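Local coordinates for probable fatty acyl-CoA transferase Rv3272 (Mycobacterium tuberculosis, PDB 5YX6), which acts as a Family III CoA transferase, binding fatty acyl-CoAs of varying chain length, palmitoyl-CoA most tightly, with a probable role in fatty acid metabolism, at the interface of chains A and B. Numbering follows the deposited sequence. Chains: chain A/B, Uncharacterized protein Rv3272.

Contact 1: the interface of chains A and B. Residues chain A 56, 59, 62, 360-362; chain B 219, 222-223.
B:Asn223 lays its side-chain amide along the backbone of A:Thr361, a residue of strand 360-363, and pairs with both polar groups of that residue. The amide oxygen OD1 of B:Asn223 accepts from the backbone N of A:Thr361 at 2.8 Å. The bond is nearly straight, 173° at the hydrogen, and the N-H points at a lone pair of OD1 in the carbonyl plane. The amide nitrogen ND2 of B:Asn223 gives a hydrogen to the carbonyl O of A:Thr361 at 3.0 Å. It too meets a lone pair, and the acceptor lies almost in the amide plane. The side chain thus copies the edge of a neighbouring strand.

Within chain B, ND2 of B:Asn223 also donates to the backbone O of B:Met219 at 2.9 Å. This bond is more bent, 153° at the hydrogen, and the donor is tilted from the carbonyl plane. The two acceptors of ND2 hold the amide against rotation and identify which end is nitrogen. CG of B:Asn223 is anti to the carbonyl carbon (chi1 -65°), which turns the amide toward the strand.

Apolar contacts flank this pairing. The methyl CG2 of A:Thr361 is anti to the backbone N and meets CD1 of B:Leu222 at 3.8 Å. Their side chains cross at about a right angle. From strand 54-56, CD2 of A:Leu56 touches CB of B:Asn223 at 4.1 Å. On the far flank, SD of B:Met219 lies alongside CG1 of A:Val362, their side chains pointing the same way, at 4.1 Å.

Two methyls pack against the polar amide of B:Asn223 itself. CG2 of A:Ile360 lies 3.6 Å from its OD1. CD2 of A:Leu62, from strand 59-62, approaches its ND2.

The site fastens the C-terminal end of helix 215-223 of one subunit to strand 360-363 of the other, with strands 54-56 and 59-62 packing beside it. It forms part of the homodimer interface.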
loop_
_atom_site.group_PDB
_atom_site.type_symbol
_atom_site.label_atom_id
_atom_site.label_comp_id
_atom_site.label_asym_id
_atom_site.label_seq_id
_atom_site.Cartn_x
_atom_site.Cartn_y
_atom_site.Cartn_z
ATOM N N LEU A 56 3.288 -27.676 -7.845
ATOM C CA LEU A 56 4.074 -27.450 -9.054
ATOM C C LEU A 56 4.305 -28.772 -9.763
ATOM O O LEU A 56 5.104 -29.577 -9.291
ATOM C CB LEU A 56 5.430 -26.816 -8.727
ATOM C CG LEU A 56 5.517 -25.404 -8.155
ATOM C CD1 LEU A 56 6.971 -25.037 -7.901
ATOM C CD2 LEU A 56 4.869 -24.419 -9.108
ATOM N N ARG A 59 7.484 -31.213 -9.565
ATOM C CA ARG A 59 8.445 -30.626 -8.635
ATOM C C ARG A 59 7.881 -30.570 -7.221
ATOM O O ARG A 59 6.664 -30.622 -7.039
ATOM C CB ARG A 59 8.842 -29.223 -9.104
ATOM C CG ARG A 59 9.569 -29.201 -10.440
ATOM C CD ARG A 59 9.363 -27.885 -11.166
ATOM N NE ARG A 59 9.904 -26.760 -10.414
ATOM C CZ ARG A 59 9.881 -25.502 -10.839
ATOM N NH1 ARG A 59 10.400 -24.539 -10.090
ATOM N NH2 ARG A 59 9.339 -25.209 -12.013
ATOM N N LEU A 62 5.415 -25.557 -3.660
ATOM C CA LEU A 62 5.960 -24.232 -3.390
ATOM C C LEU A 62 5.240 -23.535 -2.233
ATOM O O LEU A 62 4.039 -23.259 -2.304
ATOM C CB LEU A 62 5.896 -23.373 -4.658
ATOM C CG LEU A 62 6.129 -21.859 -4.586
ATOM C CD1 LEU A 62 7.378 -21.504 -3.776
ATOM C CD2 LEU A 62 6.226 -21.295 -5.995
ATOM N N ILE A 360 13.272 -21.342 -8.088
ATOM C CA ILE A 360 11.969 -20.669 -8.017
ATOM C C ILE A 360 12.005 -19.155 -8.273
ATOM O O ILE A 360 12.938 -18.473 -7.857
ATOM C CB ILE A 360 11.307 -20.969 -6.644
ATOM C CG1 ILE A 360 10.832 -22.424 -6.643
ATOM C CG2 ILE A 360 10.112 -20.077 -6.375
ATOM C CD1 ILE A 360 10.225 -22.883 -5.349
ATOM N N THR A 361 10.991 -18.640 -8.969
ATOM C CA THR A 361 10.921 -17.222 -9.339
ATOM C C THR A 361 10.040 -16.400 -8.394
ATOM O O THR A 361 8.886 -16.743 -8.159
ATOM C CB THR A 361 10.388 -17.070 -10.772
ATOM O OG1 THR A 361 11.226 -17.809 -11.668
ATOM C CG2 THR A 361 10.371 -15.611 -11.189
ATOM N N VAL A 362 10.575 -15.310 -7.849
ATOM C CA VAL A 362 9.759 -14.437 -7.012
ATOM C C VAL A 362 9.896 -12.978 -7.440
ATOM O O VAL A 362 10.764 -12.636 -8.246
ATOM C CB VAL A 362 10.117 -14.574 -5.501
ATOM C CG1 VAL A 362 10.009 -16.023 -5.047
ATOM C CG2 VAL A 362 11.507 -14.015 -5.197
ATOM N N MET B 219 2.883 -14.622 -8.977
ATOM C CA MET B 219 3.939 -15.605 -8.786
ATOM C C MET B 219 3.564 -16.989 -9.298
ATOM O O MET B 219 4.423 -17.760 -9.712
ATOM C CB MET B 219 4.295 -15.674 -7.309
ATOM C CG MET B 219 5.687 -16.146 -7.028
ATOM S SD MET B 219 5.914 -16.172 -5.257
ATOM C CE MET B 219 4.719 -17.411 -4.746
ATOM N N LEU B 222 4.585 -17.246 -12.806
ATOM C CA LEU B 222 6.023 -17.204 -13.035
ATOM C C LEU B 222 6.656 -18.580 -12.822
ATOM O O LEU B 222 7.794 -18.815 -13.234
ATOM C CB LEU B 222 6.688 -16.175 -12.119
ATOM C CG LEU B 222 6.398 -14.698 -12.398
ATOM C CD1 LEU B 222 6.969 -13.838 -11.287
ATOM C CD2 LEU B 222 6.941 -14.264 -13.764
ATOM N N ASN B 223 5.904 -19.495 -12.212
ATOM C CA ASN B 223 6.439 -20.809 -11.851
ATOM C C ASN B 223 5.640 -22.007 -12.396
ATOM O O ASN B 223 6.224 -22.955 -12.917
ATOM C CB ASN B 223 6.538 -20.923 -10.321
ATOM C CG ASN B 223 7.547 -19.949 -9.714
ATOM O OD1 ASN B 223 8.755 -20.187 -9.744
ATOM N ND2 ASN B 223 7.048 -18.850 -9.159
#

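Contact 2: the interface of chains A and B. Residues chain A 343-344, 347, 349; chain B 133, 136, 140, 207-208, 211.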
loop_
_atom_site.group_PDB
_atom_site.type_symbol
_atom_site.label_atom_id
_atom_site.label_comp_id
_atom_site.label_asym_id
_atom_site.label_seq_id
_atom_site.Cartn_x
_atom_site.Cartn_y
_atom_site.Cartn_z
ATOM N N LEU A 343 6.938 -4.408 -20.809
ATOM C CA LEU A 343 7.103 -3.508 -19.677
ATOM C C LEU A 343 7.567 -4.264 -18.437
ATOM O O LEU A 343 8.490 -3.839 -17.740
ATOM C CB LEU A 343 5.793 -2.777 -19.374
ATOM C CG LEU A 343 5.778 -1.980 -18.066
ATOM C CD1 LEU A 343 6.853 -0.911 -18.098
ATOM C CD2 LEU A 343 4.405 -1.360 -17.811
ATOM N N PHE A 344 6.907 -5.383 -18.165
ATOM C CA PHE A 344 7.230 -6.203 -17.011
ATOM C C PHE A 344 8.662 -6.699 -17.094
ATOM O O PHE A 344 9.385 -6.703 -16.094
ATOM C CB PHE A 344 6.264 -7.383 -16.894
ATOM C CG PHE A 344 6.437 -8.180 -15.643
ATOM C CD1 PHE A 344 7.353 -9.221 -15.586
ATOM C CD2 PHE A 344 5.687 -7.890 -14.519
ATOM C CE1 PHE A 344 7.520 -9.950 -14.432
ATOM C CE2 PHE A 344 5.854 -8.622 -13.357
ATOM C CZ PHE A 344 6.771 -9.649 -13.317
ATOM N N ASN A 347 11.341 -3.897 -16.309
ATOM C CA ASN A 347 11.516 -3.385 -14.951
ATOM C C ASN A 347 12.250 -4.342 -14.018
ATOM O O ASN A 347 12.442 -4.035 -12.840
ATOM C CB ASN A 347 10.165 -3.023 -14.345
ATOM C CG ASN A 347 9.661 -1.690 -14.829
ATOM O OD1 ASN A 347 10.208 -1.120 -15.760
ATOM N ND2 ASN A 347 8.607 -1.190 -14.207
ATOM N N LEU A 349 11.696 -7.256 -12.537
ATOM C CA LEU A 349 10.876 -7.387 -11.350
ATOM C C LEU A 349 11.023 -8.732 -10.635
ATOM O O LEU A 349 10.453 -8.926 -9.569
ATOM C CB LEU A 349 9.420 -7.157 -11.727
ATOM C CG LEU A 349 9.003 -5.699 -11.836
ATOM C CD1 LEU A 349 7.760 -5.556 -12.707
ATOM C CD2 LEU A 349 8.742 -5.168 -10.437
ATOM N N TYR B 133 5.720 4.219 -14.529
ATOM C CA TYR B 133 6.130 2.904 -15.013
ATOM C C TYR B 133 7.620 2.590 -14.878
ATOM O O TYR B 133 8.053 1.485 -15.222
ATOM C CB TYR B 133 5.710 2.740 -16.481
ATOM C CG TYR B 133 4.217 2.819 -16.679
ATOM C CD1 TYR B 133 3.391 1.765 -16.306
ATOM C CD2 TYR B 133 3.627 3.952 -17.237
ATOM C CE1 TYR B 133 2.010 1.837 -16.478
ATOM C CE2 TYR B 133 2.253 4.039 -17.416
ATOM C CZ TYR B 133 1.447 2.978 -17.035
ATOM O OH TYR B 133 0.080 3.060 -17.199
ATOM N N ASN B 136 12.780 2.853 -17.180
ATOM C CA ASN B 136 13.949 2.015 -17.383
ATOM C C ASN B 136 14.151 1.695 -18.855
ATOM O O ASN B 136 15.109 1.013 -19.231
ATOM C CB ASN B 136 13.807 0.723 -16.585
ATOM C CG ASN B 136 13.576 0.975 -15.113
ATOM O OD1 ASN B 136 12.537 0.598 -14.559
ATOM N ND2 ASN B 136 14.555 1.582 -14.458
ATOM N N GLY B 140 8.408 2.079 -20.301
ATOM C CA GLY B 140 8.149 2.636 -18.991
ATOM C C GLY B 140 8.292 4.136 -18.965
ATOM O O GLY B 140 8.490 4.726 -17.903
ATOM N N TYR B 207 3.851 1.241 -11.023
ATOM C CA TYR B 207 3.655 -0.076 -11.601
ATOM C C TYR B 207 4.306 -1.159 -10.732
ATOM O O TYR B 207 3.686 -2.202 -10.465
ATOM C CB TYR B 207 4.219 -0.106 -13.017
ATOM C CG TYR B 207 4.021 -1.396 -13.782
ATOM C CD1 TYR B 207 2.807 -1.690 -14.417
ATOM C CD2 TYR B 207 5.057 -2.313 -13.895
ATOM C CE1 TYR B 207 2.641 -2.872 -15.136
ATOM C CE2 TYR B 207 4.897 -3.490 -14.606
ATOM C CZ TYR B 207 3.697 -3.756 -15.228
ATOM O OH TYR B 207 3.583 -4.924 -15.922
ATOM N N ASP B 208 5.539 -0.905 -10.288
ATOM C CA ASP B 208 6.264 -1.855 -9.436
ATOM C C ASP B 208 5.548 -2.081 -8.108
ATOM O O ASP B 208 5.473 -3.207 -7.611
ATOM C CB ASP B 208 7.691 -1.370 -9.158
ATOM C CG ASP B 208 8.552 -1.330 -10.408
ATOM O OD1 ASP B 208 8.066 -1.747 -11.485
ATOM O OD2 ASP B 208 9.731 -0.912 -10.306
ATOM N N VAL B 211 2.466 -4.180 -8.895
ATOM C CA VAL B 211 2.931 -5.553 -9.058
ATOM C C VAL B 211 3.164 -6.220 -7.688
ATOM O O VAL B 211 2.705 -7.345 -7.450
ATOM C CB VAL B 211 4.221 -5.594 -9.905
ATOM C CG1 VAL B 211 4.947 -6.923 -9.735
ATOM C CG2 VAL B 211 3.893 -5.338 -11.381
HETATM O O HOH W 1 10.597 1.268 -17.404
#
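A:Leu343 and B:Tyr207 meet tip to tip in the tightly packed part of this contact. The methyl CD2 of A:Leu343 sits over the centre of the B:Tyr207 ring, 3.6 Å from its centroid, in a CH-pi contact. CG of A:Leu343 is anti to the backbone N (chi1 170°), which carries the branch out from helix 342-346 to the ring. The same CD2 reaches CD1 of B:Tyr133 at 3.6 Å. The opposite face of the B:Tyr207 ring carries CG2 of its own chain's B:Val211, offset toward the rim. The phenol ring is therefore held between two aliphatic groups. The hydroxyl OH of B:Tyr207 lies at the edge of the A:Phe344 ring, in its plane. A:Leu349 packs beside this cluster, with CD2 at 3.8 Å from the carboxylate carbon CG of B:Asp208.

A:Asn347 makes the polar contacts. Its ND2 donates to the carboxylate OD1 of B:Asp208 at 2.8 Å, on the syn side. The amide and carboxylate planes are nearly perpendicular, 84° apart. ND2 also donates to the backbone O of B:Tyr133 at 2.9 Å, from above the carbonyl plane.

The other end of this amide faces the looser, water-linked side. OD1 of A:Asn347 is 2.9 Å from a water, which is also bonded to the backbone N of B:Asn136. OD1 of B:Asn136 lies 3.1 Å from OD1 of A:Asn347. Two acceptors so close would clash. The two bonds from ND2 set the amide of A:Asn347, so that of B:Asn136 is doubtful as modelled and may be flipped.

The site docks helix 342-346 and the loop after it onto helix 206-213 of the partner, as part of the homodimer interface.

The centres of contact 1 and contact 2 lie about 20 Å apart. They share no residue. Both draw in part on the 343-362 stretch of chain A and on the adjacent helices 206-213 and 215-223 of chain B, each with further segments of its own. The two-fold symmetry repeats both contacts with the chains exchanged. Contact 1 is about 19 Å from A:Asp175, and contact 2 about 15 Å from B:Asp175, the inferred nucleophile. Neither contact includes this residue, and the structure alone does not show an effect on the active site. Together they tie the subunits at separate points.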